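Local coordinates for protein proteasome assembly chaperone 2 (PAC2) homologue Rv2125 (Mycobacterium tuberculosis, PDB 5UN0) that is of uncertain function but is a PAC2-family homologue of a eukaryotic proteasome assembly chaperone, at residues 33-38 with 65-70; 116-121 with 175-180. All coordinates share one frame; numbering follows the deposited sequence.

Interaction 1 (33-38 with 65-70); sequences IVEIDD and AMRISH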
# COMPACT_ATOMS: atom_id res chain seq x y z
N ILE A 33 11.35 -20.47 19.10
CA ILE A 33 10.96 -21.79 18.62
C ILE A 33 10.43 -21.73 17.19
O ILE A 33 10.90 -22.45 16.32
CB ILE A 33 9.90 -22.43 19.54
CG1 ILE A 33 8.63 -21.57 19.56
CG2 ILE A 33 10.45 -22.62 20.94
CD1 ILE A 33 7.46 -22.23 20.26
N VAL A 34 9.43 -20.88 16.97
CA VAL A 34 8.82 -20.74 15.63
C VAL A 34 8.91 -19.30 15.09
O VAL A 34 8.69 -18.33 15.81
CB VAL A 34 7.35 -21.18 15.65
CG1 VAL A 34 6.55 -20.51 14.53
CG2 VAL A 34 7.25 -22.68 15.51
N GLU A 35 9.22 -19.20 13.80
CA GLU A 35 9.26 -17.94 13.09
C GLU A 35 8.49 -18.03 11.77
O GLU A 35 8.86 -18.81 10.90
CB GLU A 35 10.71 -17.55 12.82
CG GLU A 35 10.84 -16.38 11.86
CD GLU A 35 12.21 -15.73 11.92
OE1 GLU A 35 12.54 -15.13 12.98
OE2 GLU A 35 12.93 -15.81 10.90
N ILE A 36 7.41 -17.26 11.64
CA ILE A 36 6.56 -17.29 10.43
C ILE A 36 7.00 -16.22 9.44
O ILE A 36 6.69 -15.03 9.57
CB ILE A 36 5.06 -17.19 10.76
CG1 ILE A 36 4.63 -18.41 11.56
CG2 ILE A 36 4.23 -17.12 9.49
CD1 ILE A 36 3.17 -18.38 11.99
N ASP A 37 7.69 -16.71 8.41
CA ASP A 37 8.49 -15.94 7.46
C ASP A 37 7.75 -15.76 6.14
O ASP A 37 8.21 -15.04 5.26
CB ASP A 37 9.76 -16.75 7.20
CG ASP A 37 10.83 -15.96 6.50
OD1 ASP A 37 11.07 -14.78 6.86
OD2 ASP A 37 11.44 -16.54 5.57
N ASP A 38 6.59 -16.41 6.01
CA ASP A 38 6.00 -16.66 4.71
C ASP A 38 5.67 -15.41 3.92
O ASP A 38 5.13 -14.43 4.43
CB ASP A 38 4.74 -17.50 4.84
CG ASP A 38 4.47 -18.33 3.61
OD1 ASP A 38 4.59 -17.81 2.49
OD2 ASP A 38 4.14 -19.52 3.77
N ALA A 65 8.51 -10.77 9.66
CA ALA A 65 8.03 -12.09 10.04
C ALA A 65 7.34 -12.04 11.38
O ALA A 65 7.32 -10.99 12.06
CB ALA A 65 9.20 -13.07 10.10
N MET A 66 6.80 -13.20 11.76
CA MET A 66 6.18 -13.40 13.07
C MET A 66 7.07 -14.31 13.92
O MET A 66 7.23 -15.47 13.60
CB MET A 66 4.81 -14.04 12.90
CG MET A 66 3.87 -13.82 14.07
SD MET A 66 3.47 -12.07 14.26
CE MET A 66 3.25 -11.98 16.03
N ARG A 67 7.65 -13.76 14.99
CA ARG A 67 8.51 -14.53 15.91
C ARG A 67 7.72 -15.08 17.10
O ARG A 67 7.02 -14.35 17.81
CB ARG A 67 9.70 -13.69 16.38
CG ARG A 67 10.72 -13.52 15.28
CD ARG A 67 11.66 -12.31 15.42
NE ARG A 67 12.15 -11.86 14.10
CZ ARG A 67 11.42 -11.14 13.25
NH1 ARG A 67 10.17 -10.77 13.56
NH2 ARG A 67 11.92 -10.77 12.07
N ILE A 68 7.81 -16.39 17.29
CA ILE A 68 7.15 -17.06 18.39
C ILE A 68 8.23 -17.68 19.26
O ILE A 68 9.05 -18.46 18.77
CB ILE A 68 6.18 -18.14 17.88
CG1 ILE A 68 5.12 -17.50 16.98
CG2 ILE A 68 5.54 -18.89 19.05
CD1 ILE A 68 4.07 -18.45 16.42
N SER A 69 8.24 -17.32 20.54
CA SER A 69 9.21 -17.84 21.48
C SER A 69 8.53 -18.37 22.77
O SER A 69 7.37 -18.06 23.03
CB SER A 69 10.25 -16.77 21.80
OG SER A 69 9.64 -15.62 22.32
N HIS A 70 9.26 -19.18 23.55
CA HIS A 70 8.68 -19.83 24.74
C HIS A 70 9.34 -19.41 26.05
O HIS A 70 10.53 -19.10 26.09
CB HIS A 70 8.72 -21.37 24.64
CG HIS A 70 8.49 -22.06 25.95
ND1 HIS A 70 9.50 -22.27 26.87
CD2 HIS A 70 7.36 -22.53 26.52
CE1 HIS A 70 9.00 -22.85 27.94
NE2 HIS A 70 7.70 -23.03 27.76
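Val-34 and Ile-68 project together from one face of an antiparallel strand pair, with Val-34 CG1 3.7 Å from Ile-68 CD1. Ile-36 and Met-66 continue that face, meeting through their CB atoms, after which the bent Met-66 chain leads away from the pair; helix 92-105 packs against three of these residues, Phe-95 on Met-66, Leu-99 on Ile-36 and Val-102 on Ile-68. Ile-33 adds a second contact to Ile-68: its CG1 sits between the backbone N and the carbonyl carbon (chi1 61°), turned toward the Ile-68 carbonyl, and its CD1 reaches Ile-68 CG2 at 4.0 Å. Ile-33 and Val-34 both face Ile-68, whose O accepts from Ile-33 N at 3.1 Å and Val-34 N at 3.0 Å: a classic beta bulge. On the other face Glu-35 and Arg-67 also run alongside each other, but their carboxylate and guanidinium planes stand 64° apart. Glu-35 OE1 lies 3.5 Å from Arg-67 NE and well out of the guanidinium plane, with no N-H aimed at it, while Arg-67 NH2 bonds Gln-62 OE1. The chemistry is thus divided: apolar packing joins one face to the helix, and on the other the ion pair rests on charge attraction rather than on a directed bond.

Interaction 2 (116-121 with 175-180); sequences ALLADT and AAVPHY
The imidazole of His-179 and the carboxylate of Asp-120 cross obliquely with their planes 88° apart, Asp-120 OD1 lying 3.3 Å from His-179 CD2. One face of the His-179 ring takes Tyr-180 CD2, 3.9 Å above the plane and offset toward the rim. The phenol of Tyr-180 has Pro-178 CB over one face, also offset toward the rim, and His-179 CE1 at its edge, in plane. Thr-121 O approaches the Pro-178 ring, 3.4 Å from Pro-178 CB; Thr-121 OG1 is anti to the backbone N (chi1 -177°), which leaves CG2 to pack on Pro-178 CD. Before this cluster the strands pair in parallel register, their axes 43° apart: Leu-117 N bonds Ala-175 O, Val-177 N bonds Leu-117 O at 2.8 Å, and Ala-119 N bonds Val-177 O. Where the Ala-119 and Pro-178 side chains diverge, the next bond, His-179 N to Ala-119 O, is weak at 3.3 Å. Leu-118 CD2 packs on Val-177 CB at 4.0 Å, and Ala-119 CB meets Ala-176 CB at 4.1 Å. Tyr-234 OH bonds both Asp-120 OD1 and His-179 NE2, and Tyr-180 OH bonds His-123 ND1. Regular backbone pairing therefore gives way at the strand ends to a polar and aromatic cluster that ties both chain exits to the C-terminal helix 231-235.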
# COMPACT_ATOMS: atom_id res chain seq x y z
N ALA A 116 -1.89 -0.72 21.24
CA ALA A 116 -1.87 0.68 21.66
C ALA A 116 -2.30 1.60 20.54
O ALA A 116 -1.96 1.39 19.37
CB ALA A 116 -0.50 1.06 22.15
N LEU A 117 -3.02 2.64 20.92
CA LEU A 117 -3.61 3.58 19.97
C LEU A 117 -3.37 5.02 20.42
O LEU A 117 -3.18 5.30 21.60
CB LEU A 117 -5.11 3.30 19.82
CG LEU A 117 -5.93 3.26 21.12
CD1 LEU A 117 -6.54 4.62 21.42
CD2 LEU A 117 -7.02 2.20 21.04
N LEU A 118 -3.38 5.93 19.45
CA LEU A 118 -3.30 7.36 19.73
C LEU A 118 -4.69 7.90 20.05
O LEU A 118 -5.64 7.69 19.29
CB LEU A 118 -2.70 8.13 18.56
CG LEU A 118 -1.27 7.74 18.20
CD1 LEU A 118 -0.74 8.58 17.04
CD2 LEU A 118 -0.33 7.84 19.39
N ALA A 119 -4.80 8.58 21.19
CA ALA A 119 -6.05 9.21 21.58
C ALA A 119 -5.83 10.60 22.13
O ALA A 119 -4.69 11.04 22.34
CB ALA A 119 -6.79 8.35 22.59
N ASP A 120 -6.95 11.30 22.34
CA ASP A 120 -6.97 12.57 23.04
C ASP A 120 -6.94 12.25 24.53
O ASP A 120 -7.97 11.90 25.12
CB ASP A 120 -8.23 13.39 22.71
CG ASP A 120 -8.40 13.65 21.21
OD1 ASP A 120 -7.40 13.98 20.52
OD2 ASP A 120 -9.55 13.55 20.73
N THR A 121 -5.76 12.35 25.14
CA THR A 121 -5.58 12.01 26.56
C THR A 121 -4.33 12.70 27.13
O THR A 121 -3.31 12.82 26.44
CB THR A 121 -5.49 10.47 26.75
OG1 THR A 121 -5.40 10.15 28.14
CG2 THR A 121 -4.30 9.88 26.00
N ALA A 175 -3.97 0.29 25.01
CA ALA A 175 -3.51 1.41 25.84
C ALA A 175 -3.62 2.71 25.06
O ALA A 175 -3.22 2.77 23.89
CB ALA A 175 -2.08 1.19 26.29
N ALA A 176 -4.13 3.76 25.71
CA ALA A 176 -4.30 5.08 25.04
C ALA A 176 -3.09 6.01 25.23
O ALA A 176 -2.83 6.51 26.33
CB ALA A 176 -5.56 5.76 25.53
N VAL A 177 -2.38 6.25 24.13
CA VAL A 177 -1.19 7.11 24.10
C VAL A 177 -1.56 8.51 23.61
O VAL A 177 -2.29 8.65 22.62
CB VAL A 177 -0.10 6.52 23.18
CG1 VAL A 177 1.18 7.36 23.25
CG2 VAL A 177 0.18 5.07 23.55
N PRO A 178 -1.07 9.55 24.29
CA PRO A 178 -1.28 10.93 23.83
C PRO A 178 -0.70 11.17 22.44
O PRO A 178 0.49 10.94 22.23
CB PRO A 178 -0.54 11.76 24.87
CG PRO A 178 -0.52 10.92 26.10
CD PRO A 178 -0.44 9.50 25.62
N HIS A 179 -1.54 11.61 21.51
CA HIS A 179 -1.13 11.78 20.10
C HIS A 179 0.05 12.74 19.89
O HIS A 179 0.82 12.59 18.94
CB HIS A 179 -2.31 12.25 19.26
CG HIS A 179 -2.97 13.49 19.79
ND1 HIS A 179 -2.42 14.74 19.65
CD2 HIS A 179 -4.11 13.65 20.49
CE1 HIS A 179 -3.21 15.63 20.23
NE2 HIS A 179 -4.24 15.00 20.74
N TYR A 180 0.18 13.73 20.77
CA TYR A 180 1.24 14.74 20.67
C TYR A 180 2.65 14.23 21.00
O TYR A 180 3.64 14.76 20.49
CB TYR A 180 0.92 15.99 21.52
CG TYR A 180 0.53 15.75 22.97
CD1 TYR A 180 1.49 15.76 23.98
CD2 TYR A 180 -0.80 15.60 23.34
CE1 TYR A 180 1.13 15.58 25.31
CE2 TYR A 180 -1.16 15.42 24.66
CZ TYR A 180 -0.20 15.41 25.64
OH TYR A 180 -0.58 15.24 26.95

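Both contacts belong to one seven-stranded mixed sheet and lie on opposite sides of the chain's centre, their own centres 29 Å apart and their nearest atoms about 13 Å apart, without touching. They come in series: interaction 1 closes before interaction 2 opens. Interaction 1 joins strand 31-36, outermost on its side within this chain, to the antiparallel strand 66-71; strands 80-85 and 2-7 then lead across to 110-119, which interaction 2 pairs in parallel with 170-178. The segments of interaction 1 enclose the hairpin 50-62, those of interaction 2 strand 129-132 and helix 155-166. The two are thus lateral pairings in distant parts of the sheet, the first at its 31-36 edge and the second next to strand 129-132.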